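Local coordinates for protein TetR-family transcriptional regulator (Streptomyces coelicolor, PDB 2G7L) that probably acts as a dimeric, DNA-binding transcriptional regulator of the TetR family, with an N-terminal helix-turn-helix region and an all-helical C-terminal region, at residues W89-T101 / R209-I221. Sequence-based numbering, arbitrary orientation.
Sequences WREQLRAVLTSYT and RLRWSFDVLVNGI
Asp215 is shared by Arg90 and Arg94, one helical turn apart, and this arrangement shows how two helices of a TetR-type C-terminal domain, inclined at 130° with axes 11.3 Å apart, can combine a salt-bridge network with an aromatic knob. Arg94 NH2 meets Asp215 OD2 on its syn side at 2.9 Å, while Arg90 NH2 takes OD1 on the anti side at 2.6 Å, a nearly straight bond. The doubly gripped carboxylate probably stays ionised. Arg94 also gives NH1 to the backbone oxygen of Arg211 (3.1 Å) and to a water that in turn donates to Leu210 O, so its guanidinium is fixed in rotation. The guanidinium of Arg211 stacks on one face of that group, planes 14° apart, a like-charged pairing that Asp215 probably eases. The bend at chi3 (-67°) turns the Arg94 guanidinium so that Phe214 CD2 sits over the centre of its other face, the two planes well tilted, while Arg94 CB lies over the ring face in a CH-pi contact. Phe214 is a knob in the hole formed by Arg90, Leu93, Arg94 and Leu97, with Leu97 CD1 at its edge, 3.8 Å from CE1. Beyond this layer, Leu97 also rests on Leu152 of helix 142-161, and Leu93 on Val131 of helix 122-136. Helix 206-223 meets the second subunit too: Asn219 ND2 bonds Thr224 OG1 of that chain, and Asp215 packs on the same threonine. Asn219 thus spans both interfaces, its OD1 accepting Arg90 NH1 at 3.2 Å from above the amide plane.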
ATOM      1  N   TRP A  89      -4.350  25.572  -6.168  1.00 67.31           N
ATOM      2  CA  TRP A  89      -4.754  24.192  -6.311  1.00 64.80           C
ATOM      3  C   TRP A  89      -3.905  23.216  -5.504  1.00 63.08           C
ATOM      4  O   TRP A  89      -4.428  22.268  -4.915  1.00 63.05           O
ATOM      5  CB  TRP A  89      -4.778  23.852  -7.803  1.00 63.56           C
ATOM      6  CG  TRP A  89      -3.406  23.918  -8.445  1.00 63.88           C
ATOM      7  CD1 TRP A  89      -2.866  24.971  -9.155  1.00 63.61           C
ATOM      8  CD2 TRP A  89      -2.407  22.891  -8.433  1.00 61.53           C
ATOM      9  NE1 TRP A  89      -1.604  24.641  -9.602  1.00 63.64           N
ATOM     10  CE2 TRP A  89      -1.286  23.385  -9.149  1.00 62.80           C
ATOM     11  CE3 TRP A  89      -2.347  21.594  -7.889  1.00 58.40           C
ATOM     12  CZ2 TRP A  89      -0.113  22.632  -9.316  1.00 62.63           C
ATOM     13  CZ3 TRP A  89      -1.188  20.869  -8.044  1.00 61.36           C
ATOM     14  CH2 TRP A  89      -0.087  21.382  -8.761  1.00 62.45           C
ATOM     15  N   ARG A  90      -2.603  23.492  -5.428  1.00 61.56           N
ATOM     16  CA  ARG A  90      -1.628  22.554  -4.872  1.00 59.58           C
ATOM     17  C   ARG A  90      -1.788  22.462  -3.378  1.00 59.25           C
ATOM     18  O   ARG A  90      -1.752  21.379  -2.800  1.00 57.56           O
ATOM     19  CB  ARG A  90      -0.185  22.960  -5.266  1.00 59.84           C
ATOM     20  CG  ARG A  90       0.848  21.993  -4.782  1.00 55.14           C
ATOM     21  CD  ARG A  90       2.153  22.162  -5.479  1.00 55.49           C
ATOM     22  NE  ARG A  90       3.172  21.327  -4.866  1.00 54.15           N
ATOM     23  CZ  ARG A  90       4.092  20.656  -5.563  1.00 54.90           C
ATOM     24  NH1 ARG A  90       4.106  20.748  -6.896  1.00 53.40           N
ATOM     25  NH2 ARG A  90       5.019  19.911  -4.928  1.00 51.66           N
ATOM     26  N   GLU A  91      -1.960  23.612  -2.751  1.00 59.00           N
ATOM     27  CA  GLU A  91      -2.194  23.659  -1.306  1.00 59.84           C
ATOM     28  C   GLU A  91      -3.554  23.026  -0.871  1.00 58.58           C
ATOM     29  O   GLU A  91      -3.655  22.371   0.199  1.00 57.93           O
ATOM     30  CB  GLU A  91      -2.129  25.116  -0.853  1.00 60.54           C
ATOM     31  CG  GLU A  91      -2.605  25.372   0.587  1.00 62.64           C
ATOM     32  CD  GLU A  91      -3.051  26.833   0.799  1.00 65.58           C
ATOM     33  OE1 GLU A  91      -3.695  27.411  -0.127  1.00 70.14           O
ATOM     34  OE2 GLU A  91      -2.753  27.394   1.900  1.00 70.37           O
ATOM     35  N   GLN A  92      -4.590  23.260  -1.674  1.00 57.62           N
ATOM     36  CA  GLN A  92      -5.913  22.705  -1.418  1.00 58.38           C
ATOM     37  C   GLN A  92      -5.930  21.200  -1.705  1.00 56.05           C
ATOM     38  O   GLN A  92      -6.512  20.462  -0.949  1.00 57.02           O
ATOM     39  CB  GLN A  92      -6.935  23.359  -2.332  1.00 59.19           C
ATOM     40  CG  GLN A  92      -7.429  24.786  -1.935  1.00 63.18           C
ATOM     41  CD  GLN A  92      -8.287  25.382  -3.041  1.00 62.59           C
ATOM     42  OE1 GLN A  92      -9.529  25.368  -2.969  1.00 69.39           O
ATOM     43  NE2 GLN A  92      -7.634  25.864  -4.095  1.00 65.82           N
ATOM     44  N   LEU A  93      -5.311  20.760  -2.805  1.00 54.64           N
ATOM     45  CA  LEU A  93      -4.968  19.313  -3.015  1.00 53.27           C
ATOM     46  C   LEU A  93      -4.325  18.692  -1.776  1.00 52.63           C
ATOM     47  O   LEU A  93      -4.762  17.674  -1.254  1.00 52.81           O
ATOM     48  CB  LEU A  93      -4.030  19.125  -4.220  1.00 51.73           C
ATOM     49  CG  LEU A  93      -4.299  18.020  -5.262  1.00 50.73           C
ATOM     50  CD1 LEU A  93      -3.015  17.570  -5.799  1.00 46.65           C
ATOM     51  CD2 LEU A  93      -5.139  16.823  -4.830  1.00 43.52           C
ATOM     52  N   ARG A  94      -3.275  19.316  -1.283  1.00 50.97           N
ATOM     53  CA  ARG A  94      -2.640  18.762  -0.120  1.00 50.90           C
ATOM     54  C   ARG A  94      -3.639  18.638   1.055  1.00 52.06           C
ATOM     55  O   ARG A  94      -3.612  17.630   1.817  1.00 51.11           O
ATOM     56  CB  ARG A  94      -1.432  19.610   0.291  1.00 49.79           C
ATOM     57  CG  ARG A  94      -0.576  18.913   1.371  1.00 49.43           C
ATOM     58  CD  ARG A  94       0.443  19.834   2.082  1.00 51.55           C
ATOM     59  NE  ARG A  94       1.537  20.315   1.200  1.00 52.69           N
ATOM     60  CZ  ARG A  94       2.729  19.734   1.028  1.00 54.11           C
ATOM     61  NH1 ARG A  94       3.025  18.577   1.620  1.00 53.17           N
ATOM     62  NH2 ARG A  94       3.632  20.302   0.233  1.00 53.52           N
ATOM     63  N   ALA A  95      -4.474  19.676   1.253  1.00 52.03           N
ATOM     64  CA  ALA A  95      -5.511  19.596   2.326  1.00 52.83           C
ATOM     65  C   ALA A  95      -6.515  18.442   2.136  1.00 51.65           C
ATOM     66  O   ALA A  95      -6.768  17.676   3.074  1.00 53.09           O
ATOM     67  CB  ALA A  95      -6.236  20.960   2.544  1.00 53.51           C
ATOM     68  N   VAL A  96      -7.060  18.240   0.949  1.00 51.34           N
ATOM     69  CA  VAL A  96      -7.950  17.092   0.856  1.00 51.79           C
ATOM     70  C   VAL A  96      -7.254  15.745   1.098  1.00 51.72           C
ATOM     71  O   VAL A  96      -7.776  14.882   1.787  1.00 49.89           O
ATOM     72  CB  VAL A  96      -9.025  17.143  -0.305  1.00 53.38           C
ATOM     73  CG1 VAL A  96      -9.042  18.495  -1.005  1.00 53.46           C
ATOM     74  CG2 VAL A  96      -9.009  15.951  -1.241  1.00 53.35           C
ATOM     75  N   LEU A  97      -6.024  15.620   0.602  1.00 51.61           N
ATOM     76  CA  LEU A  97      -5.308  14.351   0.704  1.00 51.52           C
ATOM     77  C   LEU A  97      -4.948  14.088   2.133  1.00 49.75           C
ATOM     78  O   LEU A  97      -4.964  12.972   2.558  1.00 50.75           O
ATOM     79  CB  LEU A  97      -4.084  14.302  -0.265  1.00 51.62           C
ATOM     80  CG  LEU A  97      -4.572  14.025  -1.690  1.00 53.43           C
ATOM     81  CD1 LEU A  97      -3.510  14.398  -2.703  1.00 54.57           C
ATOM     82  CD2 LEU A  97      -4.985  12.533  -1.833  1.00 55.16           C
ATOM     83  N   THR A  98      -4.688  15.133   2.884  1.00 49.75           N
ATOM     84  CA  THR A  98      -4.465  15.020   4.324  1.00 51.41           C
ATOM     85  C   THR A  98      -5.696  14.548   5.097  1.00 52.62           C
ATOM     86  O   THR A  98      -5.596  13.642   5.944  1.00 55.56           O
ATOM     87  CB  THR A  98      -3.906  16.366   4.885  1.00 51.48           C
ATOM     88  OG1 THR A  98      -2.686  16.626   4.212  1.00 49.70           O
ATOM     89  CG2 THR A  98      -3.623  16.331   6.370  1.00 51.19           C
ATOM     90  N   SER A  99      -6.856  15.132   4.828  1.00 53.31           N
ATOM     91  CA  SER A  99      -8.035  14.697   5.546  1.00 52.88           C
ATOM     92  C   SER A  99      -8.450  13.319   5.125  1.00 52.20           C
ATOM     93  O   SER A  99      -8.827  12.558   5.991  1.00 53.64           O
ATOM     94  CB  SER A  99      -9.183  15.735   5.551  1.00 54.35           C
ATOM     95  OG  SER A  99      -9.505  16.226   4.275  1.00 55.94           O
ATOM     96  N   TYR A 100      -8.326  12.947   3.849  1.00 51.33           N
ATOM     97  CA  TYR A 100      -8.463  11.530   3.487  1.00 51.05           C
ATOM     98  C   TYR A 100      -7.557  10.667   4.337  1.00 51.95           C
ATOM     99  O   TYR A 100      -8.014   9.718   4.996  1.00 52.43           O
ATOM    100  CB  TYR A 100      -8.173  11.329   2.021  1.00 51.63           C
ATOM    101  CG  TYR A 100      -8.105   9.893   1.552  1.00 52.39           C
ATOM    102  CD1 TYR A 100      -9.274   9.156   1.345  1.00 51.99           C
ATOM    103  CD2 TYR A 100      -6.864   9.276   1.230  1.00 52.30           C
ATOM    104  CE1 TYR A 100      -9.244   7.843   0.875  1.00 49.18           C
ATOM    105  CE2 TYR A 100      -6.831   7.962   0.727  1.00 49.07           C
ATOM    106  CZ  TYR A 100      -8.025   7.254   0.565  1.00 51.54           C
ATOM    107  OH  TYR A 100      -8.040   5.970   0.085  1.00 51.76           O
ATOM    108  N   THR A 101      -6.271  11.023   4.394  1.00 52.92           N
ATOM    109  CA  THR A 101      -5.270  10.271   5.156  1.00 53.59           C
ATOM    110  C   THR A 101      -5.604  10.165   6.659  1.00 53.58           C
ATOM    111  O   THR A 101      -5.424   9.116   7.257  1.00 52.81           O
ATOM    112  CB  THR A 101      -3.834  10.875   4.967  1.00 53.71           C
ATOM    113  OG1 THR A 101      -3.489  10.828   3.581  1.00 53.39           O
ATOM    114  CG2 THR A 101      -2.804  10.059   5.712  1.00 56.20           C
ATOM    115  N   ARG A 209       7.099  12.343   6.420  1.00 51.37           N
ATOM    116  CA  ARG A 209       7.257  11.512   5.242  1.00 50.36           C
ATOM    117  C   ARG A 209       6.146  11.758   4.254  1.00 49.77           C
ATOM    118  O   ARG A 209       6.341  11.715   3.065  1.00 50.39           O
ATOM    119  CB  ARG A 209       7.307  10.035   5.661  1.00 49.93           C
ATOM    120  CG  ARG A 209       8.523   9.665   6.615  1.00 50.89           C
ATOM    121  CD  ARG A 209       9.753   9.483   5.792  1.00 49.67           C
ATOM    122  NE  ARG A 209      10.874   8.889   6.513  1.00 47.65           N
ATOM    123  CZ  ARG A 209      11.559   7.853   6.066  1.00 46.42           C
ATOM    124  NH1 ARG A 209      12.533   7.368   6.821  1.00 46.22           N
ATOM    125  NH2 ARG A 209      11.260   7.293   4.873  1.00 42.68           N
ATOM    126  N   LEU A 210       4.941  11.991   4.767  1.00 50.54           N
ATOM    127  CA  LEU A 210       3.767  12.265   3.941  1.00 49.99           C
ATOM    128  C   LEU A 210       3.825  13.676   3.384  1.00 48.04           C
ATOM    129  O   LEU A 210       3.360  13.899   2.288  1.00 47.74           O
ATOM    130  CB  LEU A 210       2.469  12.099   4.802  1.00 51.01           C
ATOM    131  CG  LEU A 210       1.786  10.723   4.985  1.00 52.12           C
ATOM    132  CD1 LEU A 210       0.743  10.857   6.068  1.00 51.99           C
ATOM    133  CD2 LEU A 210       1.152  10.174   3.641  1.00 49.64           C
ATOM    134  N   ARG A 211       4.373  14.640   4.116  1.00 48.81           N
ATOM    135  CA  ARG A 211       4.560  16.019   3.515  1.00 51.02           C
ATOM    136  C   ARG A 211       5.481  15.905   2.318  1.00 48.38           C
ATOM    137  O   ARG A 211       5.209  16.396   1.225  1.00 48.29           O
ATOM    138  CB  ARG A 211       5.169  17.047   4.502  1.00 51.36           C
ATOM    139  CG  ARG A 211       4.174  17.857   5.384  1.00 55.37           C
ATOM    140  CD  ARG A 211       4.798  19.136   5.991  1.00 58.84           C
ATOM    141  NE  ARG A 211       5.134  20.152   4.973  1.00 72.38           N
ATOM    142  CZ  ARG A 211       4.252  21.014   4.433  1.00 76.71           C
ATOM    143  NH1 ARG A 211       2.959  21.002   4.803  1.00 78.73           N
ATOM    144  NH2 ARG A 211       4.653  21.889   3.513  1.00 75.60           N
ATOM    145  N   TRP A 212       6.577  15.187   2.531  1.00 47.96           N
ATOM    146  CA  TRP A 212       7.529  14.922   1.443  1.00 46.41           C
ATOM    147  C   TRP A 212       6.951  14.082   0.299  1.00 45.19           C
ATOM    148  O   TRP A 212       7.115  14.448  -0.838  1.00 41.98           O
ATOM    149  CB  TRP A 212       8.824  14.256   2.009  1.00 46.14           C
ATOM    150  CG  TRP A 212       9.908  14.180   0.993  1.00 47.10           C
ATOM    151  CD1 TRP A 212      10.605  15.230   0.471  1.00 46.60           C
ATOM    152  CD2 TRP A 212      10.405  12.995   0.331  1.00 46.04           C
ATOM    153  NE1 TRP A 212      11.493  14.791  -0.460  1.00 47.44           N
ATOM    154  CE2 TRP A 212      11.419  13.428  -0.566  1.00 46.68           C
ATOM    155  CE3 TRP A 212      10.093  11.616   0.410  1.00 44.01           C
ATOM    156  CZ2 TRP A 212      12.130  12.548  -1.385  1.00 44.73           C
ATOM    157  CZ3 TRP A 212      10.760  10.744  -0.431  1.00 46.87           C
ATOM    158  CH2 TRP A 212      11.808  11.209  -1.297  1.00 46.20           C
ATOM    159  N   SER A 213       6.291  12.934   0.524  1.00 44.77           N
ATOM    160  CA  SER A 213       5.911  12.229  -0.723  1.00 44.67           C
ATOM    161  C   SER A 213       4.791  12.899  -1.549  1.00 44.25           C
ATOM    162  O   SER A 213       4.641  12.696  -2.797  1.00 44.89           O
ATOM    163  CB  SER A 213       5.596  10.768  -0.464  1.00 47.80           C
ATOM    164  OG  SER A 213       4.456  10.668   0.303  1.00 48.20           O
ATOM    165  N   PHE A 214       3.977  13.692  -0.885  1.00 44.19           N
ATOM    166  CA  PHE A 214       3.021  14.526  -1.631  1.00 44.89           C
ATOM    167  C   PHE A 214       3.738  15.387  -2.698  1.00 43.87           C
ATOM    168  O   PHE A 214       3.447  15.334  -3.921  1.00 43.78           O
ATOM    169  CB  PHE A 214       2.201  15.415  -0.658  1.00 45.12           C
ATOM    170  CG  PHE A 214       1.334  16.428  -1.383  1.00 47.30           C
ATOM    171  CD1 PHE A 214       0.077  16.072  -1.856  1.00 50.82           C
ATOM    172  CD2 PHE A 214       1.808  17.703  -1.674  1.00 47.63           C
ATOM    173  CE1 PHE A 214      -0.703  17.020  -2.590  1.00 51.20           C
ATOM    174  CE2 PHE A 214       1.026  18.643  -2.407  1.00 45.62           C
ATOM    175  CZ  PHE A 214      -0.221  18.293  -2.839  1.00 48.12           C
ATOM    176  N   ASP A 215       4.713  16.161  -2.236  1.00 44.02           N
ATOM    177  CA  ASP A 215       5.600  16.942  -3.182  1.00 44.48           C
ATOM    178  C   ASP A 215       6.334  16.079  -4.172  1.00 43.47           C
ATOM    179  O   ASP A 215       6.332  16.360  -5.352  1.00 44.56           O
ATOM    180  CB  ASP A 215       6.590  17.776  -2.354  1.00 46.37           C
ATOM    181  CG  ASP A 215       5.898  18.914  -1.639  1.00 47.27           C
ATOM    182  OD1 ASP A 215       5.024  19.501  -2.311  1.00 55.75           O
ATOM    183  OD2 ASP A 215       6.225  19.227  -0.455  1.00 52.55           O
ATOM    184  N   VAL A 216       6.891  14.961  -3.721  1.00 42.50           N
ATOM    185  CA  VAL A 216       7.576  14.068  -4.655  1.00 42.59           C
ATOM    186  C   VAL A 216       6.627  13.647  -5.743  1.00 42.84           C
ATOM    187  O   VAL A 216       6.959  13.619  -6.953  1.00 42.87           O
ATOM    188  CB  VAL A 216       8.120  12.763  -3.885  1.00 42.15           C
ATOM    189  CG1 VAL A 216       8.593  11.735  -4.816  1.00 40.84           C
ATOM    190  CG2 VAL A 216       9.138  13.142  -2.907  1.00 40.60           C
ATOM    191  N   LEU A 217       5.415  13.265  -5.314  1.00 42.80           N
ATOM    192  CA  LEU A 217       4.469  12.722  -6.278  1.00 42.66           C
ATOM    193  C   LEU A 217       3.957  13.812  -7.182  1.00 41.11           C
ATOM    194  O   LEU A 217       3.878  13.630  -8.409  1.00 41.63           O
ATOM    195  CB  LEU A 217       3.298  12.043  -5.512  1.00 42.87           C
ATOM    196  CG  LEU A 217       3.695  10.609  -5.083  1.00 47.75           C
ATOM    197  CD1 LEU A 217       2.766  10.171  -4.032  1.00 47.61           C
ATOM    198  CD2 LEU A 217       3.548   9.680  -6.328  1.00 47.49           C
ATOM    199  N   VAL A 218       3.570  14.939  -6.605  1.00 39.58           N
ATOM    200  CA  VAL A 218       3.046  16.074  -7.499  1.00 42.09           C
ATOM    201  C   VAL A 218       4.084  16.535  -8.541  1.00 41.96           C
ATOM    202  O   VAL A 218       3.857  16.572  -9.805  1.00 43.24           O
ATOM    203  CB  VAL A 218       2.485  17.233  -6.601  1.00 42.45           C
ATOM    204  CG1 VAL A 218       2.014  18.369  -7.452  1.00 45.09           C
ATOM    205  CG2 VAL A 218       1.240  16.677  -5.823  1.00 44.53           C
ATOM    206  N   ASN A 219       5.297  16.745  -8.037  1.00 43.18           N
ATOM    207  CA  ASN A 219       6.445  17.068  -8.926  1.00 43.92           C
ATOM    208  C   ASN A 219       6.639  16.014  -9.967  1.00 43.77           C
ATOM    209  O   ASN A 219       6.734  16.282 -11.166  1.00 43.53           O
ATOM    210  CB  ASN A 219       7.685  17.212  -8.089  1.00 43.78           C
ATOM    211  CG  ASN A 219       7.672  18.482  -7.344  1.00 49.23           C
ATOM    212  OD1 ASN A 219       6.874  19.358  -7.685  1.00 52.19           O
ATOM    213  ND2 ASN A 219       8.511  18.616  -6.292  1.00 49.15           N
ATOM    214  N   GLY A 220       6.644  14.754  -9.561  1.00 44.69           N
ATOM    215  CA  GLY A 220       6.776  13.740 -10.631  1.00 42.97           C
ATOM    216  C   GLY A 220       5.609  13.594 -11.560  1.00 42.68           C
ATOM    217  O   GLY A 220       5.763  13.341 -12.745  1.00 42.55           O
ATOM    218  N   ILE A 221       4.401  13.609 -10.998  1.00 44.41           N
ATOM    219  CA  ILE A 221       3.201  13.460 -11.850  1.00 44.74           C
ATOM    220  C   ILE A 221       3.157  14.563 -12.940  1.00 45.56           C
ATOM    221  O   ILE A 221       2.973  14.277 -14.145  1.00 45.90           O
ATOM    222  CB  ILE A 221       1.908  13.485 -11.017  1.00 44.00           C
ATOM    223  CG1 ILE A 221       1.767  12.186 -10.183  1.00 45.95           C
ATOM    224  CG2 ILE A 221       0.638  13.739 -11.939  1.00 43.93           C
ATOM    225  CD1 ILE A 221       0.846  12.378  -8.979  1.00 43.15           C
TER
HETATM  226  O   HOH W   1       1.265  16.414   2.474  1.00 46.91           O